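Local coordinates for ribokinase (Cryptococcus neoformans var. grubii serotype A, PDB 6XK2) that phosphorylates D-ribose at O-5 with ATP and a divalent cation, probably magnesium, giving D-ribose 5-phosphate and ADP, as a homodimer of the PfkB carbohydrate kinase family, at the interface of chains A and B. Numbering follows the deposited sequence. Chains: chain A/B, Ribokinase.

The interface of chains A and B. Residues chain A 116-119, 174; chain B 27, 38-41.
A:Ile116 and A:Leu118 pair through their backbones with B:Ile39 and B:Ser41, joining strand 114-119 of one subunit to strand 38-40 of the other in parallel register. B:Ile39 is gripped from both ends of its residue: its N donates to A:Ile116 O at 3.0 Å, and its O accepts A:Leu118 N at 2.9 Å. Its N-H and C=O thus point at two alternate residues of the A strand. One step on, B:Ser41 N reaches A:Leu118 O at 2.8 Å. The B:Ser41 hydroxyl OG adds a weak bond to the same oxygen at 3.4 Å, brought there by a first torsion of 83° that sets OG between its own backbone N and carbonyl carbon.

Side chains alternate between the two faces of this mixed-chain sheet. On one face B:Thr38 lies alongside A:Ile116, both pointing the same way. Its methyl CG2, anti to the backbone N (the hydroxyl OG1 at chi1 -60°), touches A:Ile116 CB and meets the branch tip A:Leu118 CD1 at 3.9 Å, while A:Pro174, a loop residue that follows a cis peptide bond, presents its ring CB to that same methyl. OG1 instead turns towards A:Ile116 CB and CD1. B:Ser40 OG rests against A:Leu118 CD1, here simply as van der Waals packing.

On the opposite face A:Val117 and B:Ile39 run side by side, and A:Val117 CG1 packs on B:Ser41 CB at 4.0 Å. Farther out, B:Phe27, from strand 22-29, brings ring carbon CD1 towards A:Val117 CG1 and CE1 towards A:His119 CB, both loosely. The A:His119 ring has B:Ser41 OG at its edge, in plane, 3.9 Å from ND1.

Repeated by the two-fold axis, this intersubunit strand pairing helps hold the ribokinase homodimer together. It probably belongs to the beta-clasp, in which the lid sheets of two ribokinase subunits join and cover the sugar sites. Its centre lies about 14 Å from the predicted catalytic base A:Asp281.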
loop_
_atom_site.group_PDB
_atom_site.type_symbol
_atom_site.label_atom_id
_atom_site.label_comp_id
_atom_site.label_asym_id
_atom_site.label_seq_id
_atom_site.Cartn_x
_atom_site.Cartn_y
_atom_site.Cartn_z
ATOM N N ILE A 116 9.565 -3.448 -1.235
ATOM C CA ILE A 116 9.097 -3.204 0.119
ATOM C C ILE A 116 9.276 -1.736 0.449
ATOM O O ILE A 116 10.360 -1.179 0.247
ATOM C CB ILE A 116 9.837 -4.096 1.136
ATOM C CG1 ILE A 116 9.615 -5.565 0.773
ATOM C CG2 ILE A 116 9.353 -3.809 2.540
ATOM C CD1 ILE A 116 10.344 -6.543 1.639
ATOM N N VAL A 117 8.208 -1.112 0.938
ATOM C CA VAL A 117 8.258 0.213 1.540
ATOM C C VAL A 117 7.957 0.037 3.018
ATOM O O VAL A 117 6.919 -0.525 3.383
ATOM C CB VAL A 117 7.265 1.183 0.892
ATOM C CG1 VAL A 117 7.210 2.482 1.699
ATOM C CG2 VAL A 117 7.647 1.444 -0.552
ATOM N N LEU A 118 8.869 0.499 3.866
ATOM C CA LEU A 118 8.729 0.382 5.305
ATOM C C LEU A 118 8.174 1.677 5.868
ATOM O O LEU A 118 8.562 2.769 5.442
ATOM C CB LEU A 118 10.079 0.067 5.962
ATOM C CG LEU A 118 10.781 -1.231 5.560
ATOM C CD1 LEU A 118 12.162 -1.299 6.207
ATOM C CD2 LEU A 118 9.923 -2.423 5.971
ATOM N N HIS A 119 7.268 1.545 6.831
ATOM C CA HIS A 119 6.822 2.651 7.666
ATOM C C HIS A 119 7.182 2.273 9.097
ATOM O O HIS A 119 6.653 1.287 9.628
ATOM C CB HIS A 119 5.315 2.891 7.500
ATOM C CG HIS A 119 4.768 3.982 8.373
ATOM N ND1 HIS A 119 5.069 5.314 8.176
ATOM C CD2 HIS A 119 3.926 3.941 9.436
ATOM C CE1 HIS A 119 4.438 6.046 9.078
ATOM N NE2 HIS A 119 3.739 5.237 9.854
ATOM N N PRO A 174 16.916 -3.408 6.421
ATOM C CA PRO A 174 17.472 -3.052 5.115
ATOM C C PRO A 174 18.916 -2.555 5.222
ATOM O O PRO A 174 19.418 -2.337 6.339
ATOM C CB PRO A 174 16.541 -1.941 4.633
ATOM C CG PRO A 174 16.078 -1.297 5.879
ATOM C CD PRO A 174 15.922 -2.419 6.874
ATOM N N PHE B 27 2.954 7.785 0.846
ATOM C CA PHE B 27 4.236 7.467 1.465
ATOM C C PHE B 27 5.279 8.377 0.840
ATOM O O PHE B 27 5.468 8.361 -0.380
ATOM C CB PHE B 27 4.614 5.999 1.271
ATOM C CG PHE B 27 3.736 5.036 2.023
ATOM C CD1 PHE B 27 4.041 4.672 3.324
ATOM C CD2 PHE B 27 2.602 4.500 1.435
ATOM C CE1 PHE B 27 3.240 3.792 4.019
ATOM C CE2 PHE B 27 1.799 3.609 2.129
ATOM C CZ PHE B 27 2.120 3.261 3.422
ATOM N N THR B 38 14.226 -2.788 -0.808
ATOM C CA THR B 38 13.530 -2.366 0.396
ATOM C C THR B 38 13.975 -0.947 0.718
ATOM O O THR B 38 15.179 -0.671 0.762
ATOM C CB THR B 38 13.835 -3.287 1.568
ATOM O OG1 THR B 38 13.430 -4.625 1.248
ATOM C CG2 THR B 38 13.091 -2.813 2.782
ATOM N N ILE B 39 13.012 -0.058 0.949
ATOM C CA ILE B 39 13.282 1.350 1.215
ATOM C C ILE B 39 12.318 1.832 2.294
ATOM O O ILE B 39 11.179 1.361 2.386
ATOM C CB ILE B 39 13.163 2.196 -0.077
ATOM C CG1 ILE B 39 13.535 3.652 0.176
ATOM C CG2 ILE B 39 11.772 2.124 -0.655
ATOM C CD1 ILE B 39 13.282 4.550 -1.018
ATOM N N SER B 40 12.788 2.753 3.134
ATOM C CA SER B 40 12.010 3.264 4.259
ATOM C C SER B 40 11.388 4.587 3.864
ATOM O O SER B 40 12.097 5.489 3.409
ATOM C CB SER B 40 12.876 3.474 5.507
ATOM O OG SER B 40 13.412 2.261 6.006
ATOM N N SER B 41 10.077 4.717 4.055
ATOM C CA SER B 41 9.454 6.011 3.827
ATOM C C SER B 41 9.813 6.965 4.958
ATOM O O SER B 41 10.072 6.553 6.089
ATOM C CB SER B 41 7.938 5.890 3.720
ATOM O OG SER B 41 7.351 5.874 5.005
#